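LBCATS-a (Synthetic construct, PDB 5EY5) is an alpha chain of tryptophan synthase that probably cleaves indole-3-glycerol phosphate to indole and glyceraldehyde 3-phosphate for its beta-chain partner. Local coordinates at residues A[6-11]-A[171-176]; A[80-85]-A[112-117]; A[237-242]-A[254-259]. One frame throughout, in Å; residues are numbered along the deposited sequence.

Overall arrangement
From the N terminus, helix 3-14 comes first, and contact 1 ties its segment 6-11 to 171-176, the entry to the sixth barrel strand, 174-177; this closes a long loop over most of the barrel. Nested inside that loop is contact 2, where helix 78-91 meets helix 111-121, with strand 97-100 and the short helix 103-109 between them in sequence. Contact 3 follows in series once contact 1 has closed, joining helix 234-241 behind the last strand to helix 249-263 near the C terminus. The three lie apart, centres 22 to 27 Å from one another, so they tie a barrel end and two sites in the helical shell without touching.

Contact 1: residues A[6-11]-A[171-176]; sequences EAFEEL and SGFVYC. With G3P (sn-glycerol-3-phosphate), chain E.
F8, on helix 3-14, reaches F173 with one corner of its ring, CE2 standing 3.8 Å from F173 CD2. F173 CD2 lies at the edge of the F8 ring, near its plane, whereas F8 CE2 approaches the F173 ring obliquely. The two ring planes are inclined at 55° and their centroids are 5.9 Å apart, an oblique aromatic pair. CE2 also touches the root of the other side chain, 3.9 Å from F173 CB, with F8 CZ close by the same carbon. The F8 side chain points toward 171-176; F173 CG is flanked by both backbone arms of its own residue (chi1 55°), a rotation that turns the ring in beside F8. Next to them G172 offers a looser contact, its O 4.3 Å from F8 CE2. The backbone of G172 is itself a reason for glycine, since any side chain here would collide with the carbonyl O of S171.

The fold is a TIM barrel, an eight-stranded parallel beta/alpha barrel, and the N-terminal helix here packs by F8 against the start of strand 174-177. F8 also touches A18 of the first strand and P207, while F173 leans on I151 and A209 of the strands flanking its own.

Two residues along, Y175 belongs to the glycerol phosphate pocket. Its CG is anti to the backbone N (chi1 -167°), which extends the ring toward the ligand; OH donates a 2.8 Å hydrogen bond to O1 of sn-glycerol-3-phosphate, and O1 lies at the ring edge, in its plane. E49 OE2 and the backbone N atoms of G184, G213, G233 and S234 also bind the ligand.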
loop_
_atom_site.group_PDB
_atom_site.type_symbol
_atom_site.label_atom_id
_atom_site.label_comp_id
_atom_site.label_asym_id
_atom_site.label_seq_id
_atom_site.Cartn_x
_atom_site.Cartn_y
_atom_site.Cartn_z
ATOM N N GLU A 6 58.590 24.216 11.778
ATOM C CA GLU A 6 60.016 23.947 11.585
ATOM C C GLU A 6 60.275 23.259 10.251
ATOM O O GLU A 6 61.200 23.626 9.523
ATOM C CB GLU A 6 60.564 23.093 12.730
ATOM C CG GLU A 6 60.291 23.652 14.104
ATOM C CD GLU A 6 60.942 22.845 15.215
ATOM O OE1 GLU A 6 61.168 21.628 15.026
ATOM O OE2 GLU A 6 61.229 23.437 16.279
ATOM N N ALA A 7 59.454 22.269 9.906
ATOM C CA ALA A 7 59.606 21.583 8.629
ATOM C C ALA A 7 59.483 22.540 7.441
ATOM O O ALA A 7 60.287 22.479 6.507
ATOM C CB ALA A 7 58.573 20.473 8.520
ATOM N N PHE A 8 58.463 23.404 7.436
ATOM C CA PHE A 8 58.251 24.291 6.289
ATOM C C PHE A 8 59.358 25.328 6.193
ATOM O O PHE A 8 59.812 25.663 5.091
ATOM C CB PHE A 8 56.890 24.988 6.379
ATOM C CG PHE A 8 55.758 24.188 5.800
ATOM C CD1 PHE A 8 55.661 23.983 4.427
ATOM C CD2 PHE A 8 54.789 23.649 6.623
ATOM C CE1 PHE A 8 54.611 23.229 3.883
ATOM C CE2 PHE A 8 53.740 22.895 6.092
ATOM C CZ PHE A 8 53.652 22.691 4.717
ATOM N N GLU A 9 59.805 25.841 7.343
ATOM C CA GLU A 9 60.905 26.795 7.357
ATOM C C GLU A 9 62.182 26.172 6.804
ATOM O O GLU A 9 62.915 26.813 6.041
ATOM C CB GLU A 9 61.122 27.310 8.779
ATOM C CG GLU A 9 62.365 28.193 8.966
ATOM C CD GLU A 9 62.243 29.552 8.290
ATOM O OE1 GLU A 9 61.232 29.778 7.590
ATOM O OE2 GLU A 9 63.157 30.398 8.459
ATOM N N GLU A 10 62.469 24.922 7.177
ATOM C CA GLU A 10 63.686 24.287 6.689
ATOM C C GLU A 10 63.627 24.069 5.180
ATOM O O GLU A 10 64.611 24.330 4.474
ATOM C CB GLU A 10 63.929 22.980 7.442
ATOM C CG GLU A 10 64.365 23.203 8.886
ATOM C CD GLU A 10 65.603 24.119 8.996
ATOM O OE1 GLU A 10 66.600 23.867 8.287
ATOM O OE2 GLU A 10 65.575 25.093 9.781
ATOM N N LEU A 11 62.478 23.622 4.663
ATOM C CA LEU A 11 62.326 23.443 3.218
ATOM C C LEU A 11 62.491 24.765 2.481
ATOM O O LEU A 11 63.154 24.829 1.440
ATOM C CB LEU A 11 60.962 22.817 2.908
ATOM C CG LEU A 11 60.726 21.403 3.456
ATOM C CD1 LEU A 11 59.239 21.137 3.609
ATOM C CD2 LEU A 11 61.362 20.347 2.574
ATOM N N SER A 171 46.324 27.376 11.344
ATOM C CA SER A 171 47.718 27.343 11.754
ATOM C C SER A 171 48.350 26.088 11.170
ATOM O O SER A 171 47.657 25.149 10.768
ATOM C CB SER A 171 47.869 27.391 13.284
ATOM O OG SER A 171 47.128 26.352 13.906
ATOM N N GLY A 172 49.673 26.082 11.118
ATOM C CA GLY A 172 50.379 24.972 10.510
ATOM C C GLY A 172 50.463 25.147 9.008
ATOM O O GLY A 172 51.476 25.603 8.477
ATOM N N PHE A 173 49.408 24.777 8.296
ATOM C CA PHE A 173 49.322 25.153 6.898
ATOM C C PHE A 173 47.853 25.285 6.534
ATOM O O PHE A 173 46.960 24.984 7.331
ATOM C CB PHE A 173 50.072 24.165 5.988
ATOM C CG PHE A 173 49.648 22.718 6.127
ATOM C CD1 PHE A 173 48.761 22.154 5.221
ATOM C CD2 PHE A 173 50.172 21.912 7.128
ATOM C CE1 PHE A 173 48.384 20.820 5.323
ATOM C CE2 PHE A 173 49.803 20.577 7.228
ATOM C CZ PHE A 173 48.910 20.031 6.320
ATOM N N VAL A 174 47.613 25.794 5.341
ATOM C CA VAL A 174 46.283 25.789 4.754
ATOM C C VAL A 174 46.213 24.636 3.766
ATOM O O VAL A 174 47.081 24.487 2.892
ATOM C CB VAL A 174 45.953 27.124 4.066
ATOM C CG1 VAL A 174 44.587 27.033 3.391
ATOM C CG2 VAL A 174 45.972 28.247 5.080
ATOM N N TYR A 175 45.179 23.835 3.900
ATOM C CA TYR A 175 44.944 22.704 3.017
ATOM C C TYR A 175 44.046 23.179 1.878
ATOM O O TYR A 175 42.876 23.501 2.095
ATOM C CB TYR A 175 44.321 21.575 3.824
ATOM C CG TYR A 175 44.276 20.216 3.156
ATOM C CD1 TYR A 175 44.345 19.053 3.913
ATOM C CD2 TYR A 175 44.105 20.096 1.785
ATOM C CE1 TYR A 175 44.276 17.813 3.313
ATOM C CE2 TYR A 175 44.036 18.873 1.179
ATOM C CZ TYR A 175 44.122 17.733 1.939
ATOM O OH TYR A 175 44.052 16.516 1.305
ATOM N N CYS A 176 44.598 23.245 0.669
ATOM C CA CYS A 176 43.863 23.694 -0.516
ATOM C C CYS A 176 43.295 22.461 -1.213
ATOM O O CYS A 176 44.045 21.597 -1.681
ATOM C CB CYS A 176 44.784 24.517 -1.426
ATOM S SG CYS A 176 44.146 25.047 -3.035
HETATM O O1 G3P E . 44.833 14.460 2.963
HETATM C C1 G3P E . 43.705 13.759 2.535
HETATM C C2 G3P E . 44.059 12.806 1.398
HETATM O O2 G3P E . 43.011 11.885 1.296
HETATM C C3 G3P E . 44.293 13.556 0.070
HETATM O O1P G3P E . 43.282 13.302 -0.877
HETATM O O4P G3P E . 43.181 10.770 -1.236
HETATM O O2P G3P E . 42.562 12.245 -3.173
HETATM O O3P G3P E . 44.899 12.102 -2.484
HETATM P P G3P E . 43.480 12.075 -1.967
#

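Contact 2: residues A[80-85]-A[112-117]; sequences KVFEMV and ERFVKE
Helices 78-91 and 111-121 come nearest within these segments at F82 and E117, whose CA atoms are 7.7 Å apart, and it is mainly side chains that bridge the gap. F82 points at the second helix, its CG anti to the carbonyl carbon, and presents one ring face to E117. Over the middle of that face sits the methylene CG of E117, a CH-pi contact. E117 extends from its helix with CG anti to the backbone N and then bends at the next bond (chi2 82°), which turns the carboxylate off the ring; OE1 stays 3.8 Å from F82 CD2. The ring and carboxylate planes are 68° apart.

F114, one helical turn before E117, meets the far corner of the same ring, with its CE1 3.6 Å from F82 CZ. Centroids 5.7 Å apart and planes at 48° make this an oblique aromatic pair. F82 further meets the ring of F99 on strand 97-100. The contact thus joins two helices of the TIM barrel's outer layer, with that strand and the short helix 103-109 between them in sequence.

The chemistry divides E117 in two: its aliphatic part serves as a lid on a buried aromatic ring, while OE1 makes a long, weak ion pair with R86 NH1. Cohesion between the segments therefore rests on apolar and ring contacts, with charge kept to the margin.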
loop_
_atom_site.group_PDB
_atom_site.type_symbol
_atom_site.label_atom_id
_atom_site.label_comp_id
_atom_site.label_asym_id
_atom_site.label_seq_id
_atom_site.Cartn_x
_atom_site.Cartn_y
_atom_site.Cartn_z
ATOM N N LYS A 80 44.768 3.739 20.477
ATOM C CA LYS A 80 45.770 2.859 19.873
ATOM C C LYS A 80 46.674 3.614 18.896
ATOM O O LYS A 80 47.864 3.309 18.781
ATOM C CB LYS A 80 45.082 1.685 19.171
ATOM C CG LYS A 80 44.603 0.586 20.122
ATOM C CD LYS A 80 43.708 -0.423 19.412
ATOM C CE LYS A 80 43.130 -1.437 20.381
ATOM N NZ LYS A 80 42.063 -2.271 19.750
ATOM N N VAL A 81 46.134 4.588 18.175
ATOM C CA VAL A 81 46.991 5.372 17.290
ATOM C C VAL A 81 47.915 6.266 18.115
ATOM O O VAL A 81 49.096 6.434 17.781
ATOM C CB VAL A 81 46.134 6.167 16.287
ATOM C CG1 VAL A 81 47.022 6.787 15.168
ATOM C CG2 VAL A 81 45.079 5.242 15.671
ATOM N N PHE A 82 47.406 6.810 19.231
ATOM C CA PHE A 82 48.254 7.544 20.173
ATOM C C PHE A 82 49.432 6.699 20.649
ATOM O O PHE A 82 50.572 7.176 20.704
ATOM C CB PHE A 82 47.422 8.011 21.366
ATOM C CG PHE A 82 46.614 9.253 21.103
ATOM C CD1 PHE A 82 47.164 10.325 20.419
ATOM C CD2 PHE A 82 45.310 9.354 21.558
ATOM C CE1 PHE A 82 46.419 11.469 20.186
ATOM C CE2 PHE A 82 44.565 10.503 21.329
ATOM C CZ PHE A 82 45.112 11.551 20.641
ATOM N N GLU A 83 49.175 5.447 21.038
ATOM C CA GLU A 83 50.267 4.597 21.495
ATOM C C GLU A 83 51.261 4.337 20.371
ATOM O O GLU A 83 52.473 4.277 20.602
ATOM C CB GLU A 83 49.725 3.281 22.053
ATOM N N MET A 84 50.764 4.168 19.147
ATOM C CA MET A 84 51.660 4.010 18.008
ATOM C C MET A 84 52.496 5.265 17.795
ATOM O O MET A 84 53.703 5.177 17.542
ATOM C CB MET A 84 50.857 3.675 16.748
ATOM C CG MET A 84 51.705 3.152 15.601
ATOM S SD MET A 84 51.168 3.845 14.032
ATOM C CE MET A 84 51.861 5.484 14.193
ATOM N N VAL A 85 51.879 6.448 17.906
ATOM C CA VAL A 85 52.653 7.686 17.786
ATOM C C VAL A 85 53.697 7.781 18.891
ATOM O O VAL A 85 54.815 8.271 18.670
ATOM C CB VAL A 85 51.709 8.912 17.773
ATOM C CG1 VAL A 85 52.510 10.219 17.755
ATOM C CG2 VAL A 85 50.798 8.842 16.573
ATOM N N GLU A 112 39.241 18.861 24.968
ATOM C CA GLU A 112 40.483 19.255 25.621
ATOM C C GLU A 112 41.322 18.032 25.961
ATOM O O GLU A 112 42.550 18.047 25.809
ATOM C CB GLU A 112 40.175 20.080 26.871
ATOM C CG GLU A 112 39.088 19.484 27.756
ATOM C CD GLU A 112 39.646 18.760 28.972
ATOM O OE1 GLU A 112 38.855 18.131 29.709
ATOM O OE2 GLU A 112 40.875 18.822 29.193
ATOM N N ARG A 113 40.672 16.951 26.393
ATOM C CA ARG A 113 41.406 15.727 26.675
ATOM C C ARG A 113 42.100 15.200 25.429
ATOM O O ARG A 113 43.178 14.591 25.519
ATOM C CB ARG A 113 40.451 14.685 27.255
ATOM C CG ARG A 113 41.028 13.308 27.361
ATOM C CD ARG A 113 40.014 12.344 27.957
ATOM N NE ARG A 113 40.542 10.989 27.961
ATOM C CZ ARG A 113 40.014 9.974 27.291
ATOM N NH1 ARG A 113 38.918 10.145 26.567
ATOM N NH2 ARG A 113 40.587 8.781 27.349
ATOM N N PHE A 114 41.505 15.428 24.258
ATOM C CA PHE A 114 42.079 14.929 23.013
ATOM C C PHE A 114 43.291 15.752 22.593
ATOM O O PHE A 114 44.335 15.199 22.230
ATOM C CB PHE A 114 41.023 14.935 21.907
ATOM C CG PHE A 114 41.592 14.687 20.549
ATOM C CD1 PHE A 114 41.923 13.410 20.148
ATOM C CD2 PHE A 114 41.827 15.728 19.688
ATOM C CE1 PHE A 114 42.456 13.182 18.902
ATOM C CE2 PHE A 114 42.380 15.500 18.434
ATOM C CZ PHE A 114 42.682 14.229 18.047
ATOM N N VAL A 115 43.166 17.077 22.642
ATOM C CA VAL A 115 44.297 17.941 22.317
ATOM C C VAL A 115 45.425 17.754 23.326
ATOM O O VAL A 115 46.609 17.791 22.967
ATOM C CB VAL A 115 43.837 19.411 22.238
ATOM C CG1 VAL A 115 44.960 20.292 21.725
ATOM C CG2 VAL A 115 42.617 19.526 21.340
ATOM N N LYS A 116 45.084 17.564 24.604
ATOM C CA LYS A 116 46.126 17.302 25.597
ATOM C C LYS A 116 46.881 16.015 25.268
ATOM O O LYS A 116 48.115 15.977 25.320
ATOM C CB LYS A 116 45.522 17.231 27.001
ATOM C CG LYS A 116 46.555 17.138 28.120
ATOM C CD LYS A 116 45.918 16.791 29.464
ATOM C CE LYS A 116 46.972 16.659 30.558
ATOM N NZ LYS A 116 46.401 16.190 31.855
ATOM N N GLU A 117 46.157 14.950 24.923
ATOM C CA GLU A 117 46.823 13.714 24.534
ATOM C C GLU A 117 47.621 13.892 23.245
ATOM O O GLU A 117 48.671 13.258 23.076
ATOM C CB GLU A 117 45.804 12.587 24.379
ATOM C CG GLU A 117 46.396 11.286 23.877
ATOM C CD GLU A 117 47.053 10.467 24.981
ATOM O OE1 GLU A 117 46.754 9.257 25.078
ATOM O OE2 GLU A 117 47.861 11.031 25.750
#

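Contact 3: residues A[237-242]-A[254-259]; sequences VKRIEE and REFVRE
The guanidinium of R239 lies flat on one face of the F256 ring, the planes only 7° apart and the centres 3.7 Å apart. The overlap is offset toward the rim on both sides: R239 CZ stands over the F256 face 16° from the ring normal, and F256 CD2 sits over the guanidinium. NE rests 3.5 Å from F256 CG, while NH1 reaches the far end of the ring, 3.7 Å from F256 CZ. The methylene CD continues the layer, 3.6 Å from F256 CG, so the arginine covers the ring from root to tip.

A bend at chi2 (123°) in R239 and an extended F256, CG anti to the backbone N, bring the two planes together. NH1 also hydrogen-bonds to A235 O one turn back in its own helix, which helps fix the guanidinium's rotation. F256 meanwhile touches A235 and I236, so it packs helix 249-263 against helix 234-241, the helix that follows the last strand of the TIM barrel. With an alanine here in place of F256 the ring is gone, and the guanidinium, left chiefly with the A235 carbonyl, would probably be freer to turn, with a gap between the helices.

Stacking covers one face of the guanidinium, which is poorly hydrated, and still lets NH1 bond to A235 O. The cation-pi attraction probably adds to this, and the E259 carboxylate, with OE1 6.2 Å from R239 NH2, could contribute at most a distant electrostatic pull.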
loop_
_atom_site.group_PDB
_atom_site.type_symbol
_atom_site.label_atom_id
_atom_site.label_comp_id
_atom_site.label_asym_id
_atom_site.label_seq_id
_atom_site.Cartn_x
_atom_site.Cartn_y
_atom_site.Cartn_z
ATOM N N VAL A 237 47.268 4.743 -0.480
ATOM C CA VAL A 237 46.386 3.756 0.112
ATOM C C VAL A 237 46.050 2.651 -0.876
ATOM O O VAL A 237 45.859 1.494 -0.478
ATOM C CB VAL A 237 45.112 4.450 0.631
ATOM C CG1 VAL A 237 44.084 3.406 0.996
ATOM C CG2 VAL A 237 45.448 5.318 1.825
ATOM N N LYS A 238 45.948 2.979 -2.168
ATOM C CA LYS A 238 45.734 1.934 -3.171
ATOM C C LYS A 238 46.843 0.893 -3.107
ATOM O O LYS A 238 46.595 -0.323 -3.158
ATOM C CB LYS A 238 45.681 2.535 -4.575
ATOM C CG LYS A 238 44.742 3.704 -4.754
ATOM C CD LYS A 238 44.185 3.732 -6.178
ATOM C CE LYS A 238 43.887 5.147 -6.645
ATOM N NZ LYS A 238 45.136 5.895 -6.979
ATOM N N ARG A 239 48.086 1.350 -2.997
ATOM C CA ARG A 239 49.178 0.391 -3.000
ATOM C C ARG A 239 49.152 -0.471 -1.750
ATOM O O ARG A 239 49.524 -1.648 -1.802
ATOM C CB ARG A 239 50.508 1.117 -3.155
ATOM C CG ARG A 239 50.862 1.304 -4.608
ATOM C CD ARG A 239 51.069 2.749 -4.973
ATOM N NE ARG A 239 51.350 2.856 -6.400
ATOM C CZ ARG A 239 50.620 3.561 -7.252
ATOM N NH1 ARG A 239 49.572 4.255 -6.817
ATOM N NH2 ARG A 239 50.954 3.590 -8.536
ATOM N N ILE A 240 48.689 0.085 -0.631
ATOM C CA ILE A 240 48.507 -0.726 0.561
ATOM C C ILE A 240 47.408 -1.748 0.347
ATOM O O ILE A 240 47.556 -2.927 0.699
ATOM C CB ILE A 240 48.223 0.174 1.773
ATOM C CG1 ILE A 240 49.459 1.035 2.057
ATOM C CG2 ILE A 240 47.828 -0.683 2.973
ATOM C CD1 ILE A 240 49.185 2.254 2.897
ATOM N N GLU A 241 46.301 -1.329 -0.255
ATOM C CA GLU A 241 45.159 -2.219 -0.411
ATOM C C GLU A 241 45.461 -3.348 -1.389
ATOM O O GLU A 241 45.047 -4.496 -1.170
ATOM C CB GLU A 241 43.946 -1.414 -0.874
ATOM C CG GLU A 241 42.912 -2.228 -1.625
ATOM C CD GLU A 241 41.691 -1.406 -1.998
ATOM O OE1 GLU A 241 40.563 -1.917 -1.816
ATOM O OE2 GLU A 241 41.862 -0.258 -2.469
ATOM N N GLU A 242 46.183 -3.031 -2.443
ATOM C CA GLU A 242 46.404 -3.957 -3.533
ATOM C C GLU A 242 47.485 -4.999 -3.288
ATOM O O GLU A 242 47.786 -5.788 -4.136
ATOM C CB GLU A 242 46.641 -3.200 -4.822
ATOM C CG GLU A 242 45.375 -2.565 -5.351
ATOM C CD GLU A 242 45.605 -1.659 -6.538
ATOM O OE1 GLU A 242 46.756 -1.528 -6.963
ATOM O OE2 GLU A 242 44.637 -1.070 -7.047
ATOM N N ARG A 254 57.019 2.335 -0.475
ATOM C CA ARG A 254 58.310 3.017 -0.516
ATOM C C ARG A 254 58.707 3.365 -1.946
ATOM O O ARG A 254 59.206 4.465 -2.208
ATOM C CB ARG A 254 59.399 2.168 0.143
ATOM C CG ARG A 254 60.687 2.946 0.366
ATOM C CD ARG A 254 61.834 2.103 0.937
ATOM N NE ARG A 254 61.604 0.668 0.838
ATOM C CZ ARG A 254 61.382 -0.124 1.883
ATOM N NH1 ARG A 254 61.372 0.384 3.109
ATOM N NH2 ARG A 254 61.189 -1.428 1.702
ATOM N N GLU A 255 58.502 2.439 -2.885
ATOM C CA GLU A 255 58.885 2.705 -4.265
ATOM C C GLU A 255 58.041 3.823 -4.852
ATOM O O GLU A 255 58.572 4.731 -5.504
ATOM C CB GLU A 255 58.770 1.433 -5.107
ATOM N N PHE A 256 56.727 3.791 -4.607
ATOM C CA PHE A 256 55.851 4.829 -5.143
ATOM C C PHE A 256 56.205 6.187 -4.560
ATOM O O PHE A 256 56.290 7.186 -5.288
ATOM C CB PHE A 256 54.385 4.488 -4.860
ATOM C CG PHE A 256 53.409 5.496 -5.420
ATOM C CD1 PHE A 256 52.523 6.158 -4.588
ATOM C CD2 PHE A 256 53.381 5.776 -6.777
ATOM C CE1 PHE A 256 51.633 7.091 -5.093
ATOM C CE2 PHE A 256 52.484 6.705 -7.291
ATOM C CZ PHE A 256 51.611 7.364 -6.445
ATOM N N VAL A 257 56.423 6.243 -3.244
ATOM C CA VAL A 257 56.676 7.522 -2.602
ATOM C C VAL A 257 58.055 8.054 -2.953
ATOM O O VAL A 257 58.284 9.265 -2.901
ATOM C CB VAL A 257 56.464 7.382 -1.089
ATOM C CG1 VAL A 257 56.974 8.615 -0.342
ATOM C CG2 VAL A 257 54.977 7.166 -0.807
ATOM N N ARG A 258 58.987 7.189 -3.334
ATOM C CA ARG A 258 60.260 7.699 -3.822
ATOM C C ARG A 258 60.085 8.378 -5.179
ATOM O O ARG A 258 60.718 9.407 -5.452
ATOM C CB ARG A 258 61.284 6.565 -3.888
ATOM N N GLU A 259 59.224 7.824 -6.038
ATOM C CA GLU A 259 58.874 8.507 -7.280
ATOM C C GLU A 259 58.248 9.861 -6.984
ATOM O O GLU A 259 58.584 10.869 -7.614
ATOM C CB GLU A 259 57.903 7.667 -8.105
ATOM C CG GLU A 259 58.371 6.281 -8.472
ATOM C CD GLU A 259 57.262 5.476 -9.134
ATOM O OE1 GLU A 259 57.141 4.265 -8.840
ATOM O OE2 GLU A 259 56.501 6.065 -9.936
#